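PDB 5OQ3: Cwp19 from Clostridioides difficile, which probably hydrolyses cell-wall peptidoglycan, the chain here being its TIM-barrel glycoside hydrolase domain. Local coordinates for residues A[62-67]-A[365-370]; A[174-179]-A[234-239]; A[224-229]-A[282-287]; A[324-329]-A[371-376]. All blocks are in the same frame, centred on the assembly; numbering follows the deposited sequence.

All four contacts lie in the outer layer of the barrel. They form two groups, 1 with 4 and 2 with 3, with centres about 29 to 34 Å apart between groups. Interactions 1 and 4 use the consecutive helices 364-369 and 371-381, and Gln374 probably hydrogen-bonds Ile367 O. Interactions 2 and 3 share helix 214-236 and are tied by a salt bridge from Lys234 to Asp285. Interactions 1, 3 and 4 are buried, and no hydrogen bond crosses them. In the partly buried interaction 2, a lysine reaches a backbone carbonyl. Interaction 1 is purely aliphatic; interaction 3 brings two carbonyl oxygens close without bonding; in interaction 4 a methyl lies against a carbonyl and an amide.

Interaction 1: A[62-67]-A[365-370]; sequences KSVGIN and KDIANS
Ile367 reaches from helix 364-369 to touch both Val64 and Ile66, with one branch for each. From CB the side chain splits. The short branch, CG2, lies anti to the backbone N and comes within 3.8 Å of Val64 CG2. The two side chains pass at a slant, and the chi1 of Val64 (-53°) sets its CG2 against the isoleucine methyl. The long branch of Ile367 starts with CG1 beside the backbone N (chi1 -64°) and runs on extended (chi2 168°). Its end, CD1, meets Ile66 CD1 at 4.1 Å and also lies 4.2 Å from Ile66 CG1. Here the two isoleucines approach tip to tip.

The contact lies outside the seam of the TIM barrel, where the last strand meets the first. Helix 47-63 follows the first strand and segment 62-67 leads from it into the second. Helix 364-369 comes just after the last strand. Residues early and late in the chain therefore pack side by side. Helix 47-63 ends in a Schellman motif, with Gly65 at positive phi and a backbone bond of 3.0 Å from Gly65 N to Lys62 O. The chain turns there, and Val64 and Ile66, before and after the glycine, both face Ile367.

All three touching residues are buried. Leu61 of helix 47-63 touches both Ile66 and Ile367. Leu377 of helix 371-381 packs against Val64 and Ile367. At the end of segment 365-370, Ser370 is the N-cap of helix 371-381, and its OG is hydrogen-bonded to Ile373 N.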
loop_
_atom_site.group_PDB
_atom_site.type_symbol
_atom_site.label_atom_id
_atom_site.label_comp_id
_atom_site.label_asym_id
_atom_site.label_seq_id
_atom_site.Cartn_x
_atom_site.Cartn_y
_atom_site.Cartn_z
ATOM N N LYS A 62 12.771 3.303 15.241
ATOM C CA LYS A 62 13.516 2.215 15.835
ATOM C C LYS A 62 13.392 2.271 17.359
ATOM O O LYS A 62 13.269 1.249 18.037
ATOM C CB LYS A 62 14.969 2.215 15.395
ATOM C CG LYS A 62 15.708 1.092 16.067
ATOM C CD LYS A 62 16.969 0.672 15.419
ATOM C CE LYS A 62 17.451 -0.631 16.033
ATOM N NZ LYS A 62 18.868 -0.826 15.652
ATOM N N SER A 63 13.430 3.492 17.893
ATOM C CA SER A 63 13.370 3.684 19.342
ATOM C C SER A 63 12.119 3.143 20.018
ATOM O O SER A 63 12.159 2.880 21.231
ATOM C CB SER A 63 13.548 5.161 19.742
ATOM O OG SER A 63 12.340 5.903 19.594
ATOM N N VAL A 64 11.035 2.966 19.264
ATOM C CA VAL A 64 9.786 2.412 19.829
ATOM C C VAL A 64 9.529 0.977 19.449
ATOM O O VAL A 64 8.476 0.441 19.770
ATOM C CB VAL A 64 8.551 3.286 19.539
ATOM C CG1 VAL A 64 8.834 4.714 19.985
ATOM C CG2 VAL A 64 8.110 3.241 18.064
ATOM N N GLY A 65 10.463 0.364 18.725
ATOM C CA GLY A 65 10.341 -1.043 18.360
ATOM C C GLY A 65 9.979 -1.335 16.904
ATOM O O GLY A 65 9.817 -2.471 16.534
ATOM N N ILE A 66 9.839 -0.319 16.072
ATOM C CA ILE A 66 9.590 -0.557 14.648
ATOM C C ILE A 66 10.793 -1.251 14.018
ATOM O O ILE A 66 11.944 -0.843 14.197
ATOM C CB ILE A 66 9.234 0.747 13.920
ATOM C CG1 ILE A 66 7.980 1.387 14.482
ATOM C CG2 ILE A 66 9.128 0.557 12.404
ATOM C CD1 ILE A 66 6.734 0.554 14.320
ATOM N N ASN A 67 10.504 -2.337 13.296
ATOM C CA ASN A 67 11.530 -3.145 12.649
ATOM C C ASN A 67 11.491 -3.160 11.147
ATOM O O ASN A 67 12.383 -3.740 10.511
ATOM C CB ASN A 67 11.576 -4.573 13.218
ATOM C CG ASN A 67 10.280 -5.363 12.996
ATOM O OD1 ASN A 67 9.537 -5.128 12.039
ATOM N ND2 ASN A 67 10.009 -6.330 13.920
ATOM N N LYS A 365 4.688 9.469 10.708
ATOM C CA LYS A 365 4.656 10.780 11.349
ATOM C C LYS A 365 3.903 10.760 12.678
ATOM O O LYS A 365 4.173 11.573 13.576
ATOM C CB LYS A 365 4.051 11.829 10.411
ATOM C CG LYS A 365 2.556 11.720 10.125
ATOM C CD LYS A 365 2.147 12.899 9.234
ATOM C CE LYS A 365 0.742 12.773 8.688
ATOM N NZ LYS A 365 -0.281 12.831 9.762
ATOM N N ASP A 366 2.884 9.896 12.757
ATOM C CA ASP A 366 2.077 9.882 13.979
ATOM C C ASP A 366 2.868 9.364 15.167
ATOM O O ASP A 366 2.718 9.846 16.266
ATOM C CB ASP A 366 0.810 9.065 13.764
ATOM C CG ASP A 366 -0.080 9.673 12.723
ATOM O OD1 ASP A 366 -0.533 10.825 12.884
ATOM O OD2 ASP A 366 -0.372 8.991 11.727
ATOM N N ILE A 367 3.737 8.391 14.904
ATOM C CA ILE A 367 4.664 7.937 15.924
ATOM C C ILE A 367 5.671 9.046 16.263
ATOM O O ILE A 367 5.886 9.347 17.458
ATOM C CB ILE A 367 5.410 6.672 15.444
ATOM C CG1 ILE A 367 4.434 5.508 15.254
ATOM C CG2 ILE A 367 6.466 6.262 16.467
ATOM C CD1 ILE A 367 4.990 4.300 14.528
ATOM N N ALA A 368 6.273 9.616 15.223
ATOM C CA ALA A 368 7.277 10.682 15.434
ATOM C C ALA A 368 6.753 11.886 16.221
ATOM O O ALA A 368 7.494 12.464 17.014
ATOM C CB ALA A 368 7.877 11.128 14.101
ATOM N N ASN A 369 5.490 12.249 15.986
ATOM C CA ASN A 369 4.928 13.504 16.522
ATOM C C ASN A 369 4.231 13.341 17.870
ATOM O O ASN A 369 3.785 14.327 18.439
ATOM C CB ASN A 369 3.906 14.125 15.543
ATOM C CG ASN A 369 4.522 14.574 14.228
ATOM O OD1 ASN A 369 5.736 14.673 14.103
ATOM N ND2 ASN A 369 3.670 14.809 13.217
ATOM N N SER A 370 4.102 12.112 18.372
ATOM C CA SER A 370 3.362 11.860 19.608
ATOM C C SER A 370 4.176 11.085 20.658
ATOM O O SER A 370 4.501 9.905 20.478
ATOM C CB SER A 370 2.107 11.080 19.300
ATOM O OG SER A 370 1.476 10.701 20.520
#

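Interaction 2: A[174-179]-A[234-239]; sequences SIAEVV and KSIKPN
Ile236 makes most of the apolar part of the contact, with a different branch for each of two residues on helix 165-181. Its CD1 meets Ala176 CB at 4.0 Å. Its CG2 lies 3.9 Å from Val179 CG1. The Val179 methyl stands anti to its backbone N (chi1 177°), which lays it against Ile236. Lys237 adds aliphatic packing, with its CD 4.0 Å from Val179 CG1.

One hydrogen bond crosses the contact. Lys237 NZ donates to Val179 O at 2.7 Å, and the C=O...N angle of 167° puts the amine almost straight beyond the carbonyl. The lysine chain is extended from CG onward and carries NZ across to the helix carbonyl. Val179 lies near the C-terminal end of its helix, where a positive charge would be electrostatically favourable. Within segment 234-239, Lys234 NZ makes a weak bond to Pro238 O.

Helices 165-181 and 214-236 come before and after strand 186-189 and pack next to each other outside the barrel. Val179 also touches Val187 of that strand and Ile233 of helix 214-236.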
loop_
_atom_site.group_PDB
_atom_site.type_symbol
_atom_site.label_atom_id
_atom_site.label_comp_id
_atom_site.label_asym_id
_atom_site.label_seq_id
_atom_site.Cartn_x
_atom_site.Cartn_y
_atom_site.Cartn_z
ATOM N N SER A 174 8.054 -2.400 -14.170
ATOM C CA SER A 174 8.411 -1.276 -13.302
ATOM C C SER A 174 8.891 -1.778 -11.925
ATOM O O SER A 174 9.894 -1.283 -11.399
ATOM C CB SER A 174 7.204 -0.356 -13.111
ATOM O OG SER A 174 6.812 0.369 -14.274
ATOM N N ILE A 175 8.215 -2.781 -11.399
ATOM C CA ILE A 175 8.652 -3.369 -10.144
ATOM C C ILE A 175 9.933 -4.180 -10.282
ATOM O O ILE A 175 10.828 -4.091 -9.421
ATOM C CB ILE A 175 7.497 -4.166 -9.558
ATOM C CG1 ILE A 175 6.417 -3.146 -9.199
ATOM C CG2 ILE A 175 7.963 -4.954 -8.345
ATOM C CD1 ILE A 175 5.090 -3.795 -9.059
ATOM N N ALA A 176 10.036 -4.911 -11.391
ATOM C CA ALA A 176 11.214 -5.759 -11.618
ATOM C C ALA A 176 12.490 -4.917 -11.646
ATOM O O ALA A 176 13.536 -5.395 -11.202
ATOM C CB ALA A 176 11.075 -6.545 -12.872
ATOM N N GLU A 177 12.400 -3.701 -12.188
ATOM C CA GLU A 177 13.575 -2.825 -12.228
ATOM C C GLU A 177 14.104 -2.561 -10.806
ATOM O O GLU A 177 15.302 -2.562 -10.539
ATOM C CB GLU A 177 13.214 -1.484 -12.907
ATOM C CG GLU A 177 14.338 -0.456 -13.013
ATOM C CD GLU A 177 13.884 0.845 -13.662
ATOM O OE1 GLU A 177 12.858 1.460 -13.235
ATOM O OE2 GLU A 177 14.569 1.287 -14.578
ATOM N N VAL A 178 13.170 -2.296 -9.907
ATOM C CA VAL A 178 13.535 -1.995 -8.533
ATOM C C VAL A 178 14.085 -3.254 -7.822
ATOM O O VAL A 178 15.101 -3.185 -7.131
ATOM C CB VAL A 178 12.358 -1.417 -7.772
ATOM C CG1 VAL A 178 12.683 -1.229 -6.300
ATOM C CG2 VAL A 178 11.926 -0.107 -8.379
ATOM N N VAL A 179 13.450 -4.399 -8.055
ATOM C CA VAL A 179 13.932 -5.664 -7.479
ATOM C C VAL A 179 15.345 -5.979 -7.949
ATOM O O VAL A 179 16.193 -6.425 -7.164
ATOM C CB VAL A 179 12.966 -6.825 -7.829
ATOM C CG1 VAL A 179 13.472 -8.144 -7.310
ATOM C CG2 VAL A 179 11.572 -6.546 -7.307
ATOM N N LYS A 234 9.865 -13.443 -7.665
ATOM C CA LYS A 234 10.469 -14.727 -7.250
ATOM C C LYS A 234 11.492 -15.205 -8.263
ATOM O O LYS A 234 12.440 -15.888 -7.881
ATOM C CB LYS A 234 9.373 -15.769 -7.034
ATOM C CG LYS A 234 8.369 -15.443 -5.903
ATOM C CD LYS A 234 8.920 -15.119 -4.515
ATOM C CE LYS A 234 7.797 -14.633 -3.550
ATOM N NZ LYS A 234 8.374 -14.397 -2.189
ATOM N N SER A 235 11.309 -14.858 -9.542
ATOM C CA SER A 235 12.249 -15.308 -10.564
ATOM C C SER A 235 13.583 -14.556 -10.485
ATOM O O SER A 235 14.579 -14.975 -11.084
ATOM C CB SER A 235 11.638 -15.063 -11.958
ATOM O OG SER A 235 11.640 -13.705 -12.303
ATOM N N ILE A 236 13.628 -13.443 -9.754
ATOM C CA ILE A 236 14.819 -12.638 -9.570
ATOM C C ILE A 236 15.438 -12.891 -8.183
ATOM O O ILE A 236 16.595 -13.275 -8.054
ATOM C CB ILE A 236 14.520 -11.130 -9.783
ATOM C CG1 ILE A 236 13.963 -10.901 -11.196
ATOM C CG2 ILE A 236 15.758 -10.300 -9.567
ATOM C CD1 ILE A 236 13.224 -9.579 -11.359
ATOM N N LYS A 237 14.677 -12.592 -7.123
ATOM C CA LYS A 237 15.095 -12.763 -5.753
ATOM C C LYS A 237 14.020 -13.537 -5.006
ATOM O O LYS A 237 13.098 -12.943 -4.475
ATOM C CB LYS A 237 15.321 -11.397 -5.108
ATOM C CG LYS A 237 16.557 -10.663 -5.618
ATOM C CD LYS A 237 16.630 -9.265 -5.043
ATOM C CE LYS A 237 17.848 -8.484 -5.528
ATOM N NZ LYS A 237 17.760 -7.079 -5.034
ATOM N N PRO A 238 14.129 -14.854 -4.901
ATOM C CA PRO A 238 13.057 -15.692 -4.295
ATOM C C PRO A 238 12.676 -15.283 -2.884
ATOM O O PRO A 238 11.552 -15.494 -2.499
ATOM C CB PRO A 238 13.654 -17.074 -4.305
ATOM C CG PRO A 238 14.706 -17.076 -5.270
ATOM C CD PRO A 238 15.184 -15.694 -5.494
ATOM N N ASN A 239 13.621 -14.723 -2.117
ATOM C CA ASN A 239 13.347 -14.438 -0.692
ATOM C C ASN A 239 12.820 -13.031 -0.455
ATOM O O ASN A 239 12.560 -12.679 0.686
ATOM C CB ASN A 239 14.545 -14.806 0.194
ATOM C CG ASN A 239 14.949 -16.251 0.059
ATOM O OD1 ASN A 239 14.162 -17.092 -0.393
ATOM N ND2 ASN A 239 16.144 -16.552 0.521
#

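Interaction 3: A[224-229]-A[282-287]; sequences TLLRDV and GLIDYV
Leu283 packs against Leu226 and Arg227 on helix 214-236, and the apolar contacts carry the interface. Leu283 CD2 lies 3.9 Å from Arg227 CB, so the stem of the arginine is what it meets. Leu226 and Leu283 approach through their CB atoms at 4.3 Å. Farther along, Leu226 CD1 reaches Ile284 CG2 at 4.2 Å. Trp278 of helix 275-280 touches Leu226, Leu283 and Ile284. That helix ends in a Schellman motif at Gly282, and the chain then enters the barrel strand 286-287.

The ionic interaction lies within the helix. The Arg227 chain bends at chi3 (70°), and the bend carries the guanidinium off to Asp228. Two nitrogens grip the carboxylate side-on, both at one oxygen. Arg227 NE is 2.9 Å from Asp228 OD1. Arg227 NH2 is 3.0 Å from Asp228 OD1. OD1 lies in the guanidinium plane, but both nitrogens come from one face of the carboxylate.

Two backbone oxygens come near each other without bonding: Leu226 O and Leu283 O are 3.7 Å apart. Leu283 O is buried here and has no partner anywhere in the model. The contact therefore rests on aliphatic packing, and probably pays a small polar cost at that carbonyl.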
loop_
_atom_site.group_PDB
_atom_site.type_symbol
_atom_site.label_atom_id
_atom_site.label_comp_id
_atom_site.label_asym_id
_atom_site.label_seq_id
_atom_site.Cartn_x
_atom_site.Cartn_y
_atom_site.Cartn_z
ATOM N N THR A 224 -4.570 -11.183 -11.610
ATOM C CA THR A 224 -3.530 -11.489 -12.584
ATOM C C THR A 224 -2.314 -10.626 -12.381
ATOM O O THR A 224 -1.182 -11.060 -12.541
ATOM C CB THR A 224 -4.076 -11.256 -14.028
ATOM O OG1 THR A 224 -5.162 -12.149 -14.277
ATOM C CG2 THR A 224 -3.078 -11.580 -15.059
ATOM N N LEU A 225 -2.534 -9.347 -12.116
ATOM C CA LEU A 225 -1.431 -8.435 -11.840
ATOM C C LEU A 225 -0.650 -8.907 -10.618
ATOM O O LEU A 225 0.573 -9.041 -10.656
ATOM C CB LEU A 225 -1.907 -6.994 -11.621
ATOM C CG LEU A 225 -0.762 -6.062 -11.227
ATOM C CD1 LEU A 225 0.302 -5.933 -12.308
ATOM C CD2 LEU A 225 -1.346 -4.716 -10.853
ATOM N N LEU A 226 -1.356 -9.171 -9.528
ATOM C CA LEU A 226 -0.687 -9.660 -8.328
ATOM C C LEU A 226 0.103 -10.923 -8.566
ATOM O O LEU A 226 1.274 -11.031 -8.164
ATOM C CB LEU A 226 -1.658 -9.813 -7.152
ATOM C CG LEU A 226 -2.464 -8.586 -6.739
ATOM C CD1 LEU A 226 -3.323 -8.903 -5.519
ATOM C CD2 LEU A 226 -1.724 -7.338 -6.520
ATOM N N ARG A 227 -0.531 -11.889 -9.212
ATOM C CA ARG A 227 0.139 -13.132 -9.580
ATOM C C ARG A 227 1.416 -12.879 -10.340
ATOM O O ARG A 227 2.459 -13.481 -10.062
ATOM C CB ARG A 227 -0.823 -13.984 -10.409
ATOM C CG ARG A 227 -0.280 -15.319 -10.839
ATOM C CD ARG A 227 -1.135 -15.916 -11.957
ATOM N NE ARG A 227 -0.939 -15.138 -13.189
ATOM C CZ ARG A 227 -1.627 -15.307 -14.312
ATOM N NH1 ARG A 227 -2.639 -16.191 -14.348
ATOM N NH2 ARG A 227 -1.319 -14.601 -15.410
ATOM N N ASP A 228 1.331 -12.034 -11.350
ATOM C CA ASP A 228 2.463 -11.824 -12.259
ATOM C C ASP A 228 3.583 -11.028 -11.594
ATOM O O ASP A 228 4.743 -11.275 -11.827
ATOM C CB ASP A 228 1.994 -11.090 -13.525
ATOM C CG ASP A 228 1.179 -11.991 -14.495
ATOM O OD1 ASP A 228 1.033 -13.217 -14.228
ATOM O OD2 ASP A 228 0.756 -11.403 -15.513
ATOM N N VAL A 229 3.260 -10.104 -10.699
ATOM C CA VAL A 229 4.253 -9.370 -9.925
ATOM C C VAL A 229 4.961 -10.349 -8.980
ATOM O O VAL A 229 6.200 -10.373 -8.919
ATOM C CB VAL A 229 3.586 -8.206 -9.134
ATOM C CG1 VAL A 229 4.575 -7.608 -8.106
ATOM C CG2 VAL A 229 3.148 -7.107 -10.102
ATOM N N GLY A 282 -2.848 -17.976 -3.260
ATOM C CA GLY A 282 -1.468 -17.744 -2.915
ATOM C C GLY A 282 -0.781 -16.742 -3.828
ATOM O O GLY A 282 0.364 -16.895 -4.233
ATOM N N LEU A 283 -1.487 -15.659 -4.123
ATOM C CA LEU A 283 -1.003 -14.649 -5.028
ATOM C C LEU A 283 -0.085 -13.623 -4.323
ATOM O O LEU A 283 0.533 -12.791 -4.966
ATOM C CB LEU A 283 -2.148 -13.872 -5.709
ATOM C CG LEU A 283 -3.181 -14.762 -6.416
ATOM C CD1 LEU A 283 -4.216 -13.913 -7.107
ATOM C CD2 LEU A 283 -2.524 -15.736 -7.359
ATOM N N ILE A 284 -0.079 -13.698 -2.990
ATOM C CA ILE A 284 0.667 -12.768 -2.161
ATOM C C ILE A 284 1.343 -13.582 -1.046
ATOM O O ILE A 284 0.857 -14.657 -0.686
ATOM C CB ILE A 284 -0.262 -11.662 -1.561
ATOM C CG1 ILE A 284 -1.425 -12.243 -0.742
ATOM C CG2 ILE A 284 -0.774 -10.735 -2.681
ATOM C CD1 ILE A 284 -2.384 -11.223 -0.212
ATOM N N ASP A 285 2.426 -13.030 -0.507
ATOM C CA ASP A 285 3.054 -13.620 0.679
ATOM C C ASP A 285 2.483 -13.118 1.997
ATOM O O ASP A 285 2.534 -13.822 3.007
ATOM C CB ASP A 285 4.554 -13.342 0.685
ATOM C CG ASP A 285 5.308 -13.970 -0.460
ATOM O OD1 ASP A 285 5.120 -15.161 -0.692
ATOM O OD2 ASP A 285 6.078 -13.241 -1.111
ATOM N N TYR A 286 1.978 -11.878 1.987
ATOM C CA TYR A 286 1.390 -11.268 3.185
ATOM C C TYR A 286 0.269 -10.352 2.809
ATOM O O TYR A 286 0.219 -9.838 1.703
ATOM C CB TYR A 286 2.478 -10.575 4.033
ATOM C CG TYR A 286 3.065 -9.260 3.589
ATOM C CD1 TYR A 286 2.378 -8.070 3.827
ATOM C CD2 TYR A 286 4.306 -9.181 2.993
ATOM C CE1 TYR A 286 2.935 -6.850 3.508
ATOM C CE2 TYR A 286 4.882 -7.938 2.703
ATOM C CZ TYR A 286 4.175 -6.778 2.963
ATOM O OH TYR A 286 4.745 -5.533 2.691
ATOM N N VAL A 287 -0.622 -10.116 3.776
ATOM C CA VAL A 287 -1.782 -9.263 3.578
ATOM C C VAL A 287 -1.942 -8.407 4.828
ATOM O O VAL A 287 -1.708 -8.858 5.970
ATOM C CB VAL A 287 -3.049 -10.141 3.312
ATOM C CG1 VAL A 287 -3.454 -10.970 4.549
ATOM C CG2 VAL A 287 -4.196 -9.292 2.800
#

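Interaction 4: A[324-329]-A[371-376]; sequences QGIYKQ and TSIQKD
Ile373 points from helix 371-381 at Ile326 and Gln329. Its CG2 meets the Ile326 side chain, while its CD1 meets Gln329 NE2 and the Ile326 carbonyl. The side chains of Ile373 and Ile326 lie at a slant to each other. Their closest atoms are Ile373 CG2 and Ile326 CD1, 4.2 Å apart. Ile326 CG1 is set between its backbone N and carbonyl carbon (chi1 58°), and the extended chain (chi2 162°) brings CD1 to the Ile373 methyl.

In the TIM barrel, segment 324-329 runs from the end of the seventh strand, 319-324, into the loop that follows. Helix 371-381 follows the eighth strand and helix 364-369. The loop folds into a type I turn from Gly325 to Lys328, closed by Lys328 N to Gly325 O at 3.0 Å. Gly325 is also the centre of an inverse gamma turn. Ile326 packs further on Tyr361 of the last strand and on Ile367, and Ile373 also touches Ala340.

The Gln329 chain runs at about a right angle to Ile373. Its NE2 is 3.8 Å from Ile373 CD1. The same methyl lies 4.1 Å from Ile326 O. That carbonyl and the amide are joined to each other. Gln329 NE2 donates to Ile326 O at 3.0 Å, with a fairly straight N-H...O angle of 165°. The acceptor lies in the amide plane, while the donor is tilted from the carbonyl plane. The bond ties the glutamine end to the backbone of its own loop.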
loop_
_atom_site.group_PDB
_atom_site.type_symbol
_atom_site.label_atom_id
_atom_site.label_comp_id
_atom_site.label_asym_id
_atom_site.label_seq_id
_atom_site.Cartn_x
_atom_site.Cartn_y
_atom_site.Cartn_z
ATOM N N GLN A 324 -2.943 -0.668 11.405
ATOM C CA GLN A 324 -3.392 0.082 12.577
ATOM C C GLN A 324 -3.530 1.552 12.254
ATOM O O GLN A 324 -2.558 2.206 11.848
ATOM C CB GLN A 324 -2.365 -0.080 13.732
ATOM C CG GLN A 324 -1.868 -1.493 14.051
ATOM C CD GLN A 324 -2.855 -2.501 14.659
ATOM O OE1 GLN A 324 -2.492 -3.645 14.831
ATOM N NE2 GLN A 324 -4.046 -2.094 15.065
ATOM N N GLY A 325 -4.714 2.102 12.532
ATOM C CA GLY A 325 -5.033 3.478 12.192
ATOM C C GLY A 325 -4.715 4.550 13.195
ATOM O O GLY A 325 -5.598 5.324 13.620
ATOM N N ILE A 326 -3.439 4.629 13.567
ATOM C CA ILE A 326 -2.995 5.524 14.616
ATOM C C ILE A 326 -3.137 7.001 14.243
ATOM O O ILE A 326 -3.089 7.842 15.128
ATOM C CB ILE A 326 -1.611 5.191 15.182
ATOM C CG1 ILE A 326 -0.525 5.182 14.127
ATOM C CG2 ILE A 326 -1.661 3.880 15.980
ATOM C CD1 ILE A 326 0.883 5.281 14.656
ATOM N N TYR A 327 -3.322 7.304 12.955
ATOM C CA TYR A 327 -3.657 8.664 12.545
ATOM C C TYR A 327 -4.970 9.172 13.150
ATOM O O TYR A 327 -5.189 10.380 13.248
ATOM C CB TYR A 327 -3.662 8.774 11.002
ATOM C CG TYR A 327 -4.828 8.066 10.337
ATOM C CD1 TYR A 327 -4.776 6.708 10.037
ATOM C CD2 TYR A 327 -5.954 8.772 9.951
ATOM C CE1 TYR A 327 -5.840 6.075 9.400
ATOM C CE2 TYR A 327 -7.028 8.155 9.327
ATOM C CZ TYR A 327 -6.956 6.802 9.024
ATOM O OH TYR A 327 -7.992 6.157 8.371
ATOM N N LYS A 328 -5.881 8.264 13.501
ATOM C CA LYS A 328 -7.144 8.658 14.147
ATOM C C LYS A 328 -6.911 8.866 15.624
ATOM O O LYS A 328 -6.683 7.916 16.375
ATOM C CB LYS A 328 -8.229 7.629 13.893
ATOM C CG LYS A 328 -8.631 7.444 12.444
ATOM C CD LYS A 328 -9.935 6.668 12.313
ATOM C CE LYS A 328 -10.352 6.511 10.868
ATOM N NZ LYS A 328 -11.581 5.714 10.745
ATOM N N GLN A 329 -7.011 10.136 16.033
ATOM C CA GLN A 329 -6.715 10.575 17.394
ATOM C C GLN A 329 -7.801 11.435 17.998
ATOM O O GLN A 329 -7.515 12.383 18.718
ATOM C CB GLN A 329 -5.383 11.343 17.404
ATOM C CG GLN A 329 -4.217 10.449 16.977
ATOM C CD GLN A 329 -2.989 11.233 16.612
ATOM O OE1 GLN A 329 -2.828 12.379 17.027
ATOM N NE2 GLN A 329 -2.130 10.636 15.782
ATOM N N THR A 371 4.475 11.744 21.761
ATOM C CA THR A 371 5.114 11.075 22.874
ATOM C C THR A 371 4.250 9.950 23.487
ATOM O O THR A 371 4.783 8.958 23.974
ATOM C CB THR A 371 5.495 12.077 23.991
ATOM O OG1 THR A 371 4.341 12.832 24.346
ATOM C CG2 THR A 371 6.547 13.038 23.516
ATOM N N SER A 372 2.930 10.114 23.476
ATOM C CA SER A 372 2.032 9.083 24.007
ATOM C C SER A 372 2.015 7.814 23.157
ATOM O O SER A 372 2.035 6.695 23.692
ATOM C CB SER A 372 0.600 9.619 24.194
ATOM O OG SER A 372 0.094 10.238 23.024
ATOM N N ILE A 373 1.984 7.998 21.835
ATOM C CA ILE A 373 2.065 6.884 20.942
ATOM C C ILE A 373 3.419 6.182 21.099
ATOM O O ILE A 373 3.482 4.943 21.147
ATOM C CB ILE A 373 1.792 7.322 19.476
ATOM C CG1 ILE A 373 0.317 7.657 19.296
ATOM C CG2 ILE A 373 2.135 6.166 18.565
ATOM C CD1 ILE A 373 -0.071 8.249 17.943
ATOM N N GLN A 374 4.490 6.956 21.193
ATOM C CA GLN A 374 5.803 6.382 21.412
ATOM C C GLN A 374 5.840 5.519 22.669
ATOM O O GLN A 374 6.326 4.392 22.653
ATOM C CB GLN A 374 6.863 7.469 21.485
ATOM C CG GLN A 374 7.186 8.100 20.140
ATOM C CD GLN A 374 8.006 9.356 20.292
ATOM O OE1 GLN A 374 8.798 9.465 21.228
ATOM N NE2 GLN A 374 7.801 10.330 19.393
ATOM N N LYS A 375 5.304 6.053 23.757
ATOM C CA LYS A 375 5.290 5.326 25.024
ATOM C C LYS A 375 4.485 4.011 24.925
ATOM O O LYS A 375 4.912 2.977 25.449
ATOM C CB LYS A 375 4.706 6.240 26.127
ATOM C CG LYS A 375 4.653 5.637 27.518
ATOM C CD LYS A 375 4.338 6.702 28.572
ATOM C CE LYS A 375 2.885 7.157 28.561
ATOM N NZ LYS A 375 2.051 6.377 29.525
ATOM N N ASP A 376 3.335 4.063 24.242
ATOM C CA ASP A 376 2.488 2.865 24.068
ATOM C C ASP A 376 3.179 1.797 23.231
ATOM O O ASP A 376 3.200 0.609 23.631
ATOM C CB ASP A 376 1.131 3.239 23.504
ATOM C CG ASP A 376 0.216 3.886 24.555
ATOM O OD1 ASP A 376 0.464 3.737 25.757
ATOM O OD2 ASP A 376 -0.770 4.506 24.168
#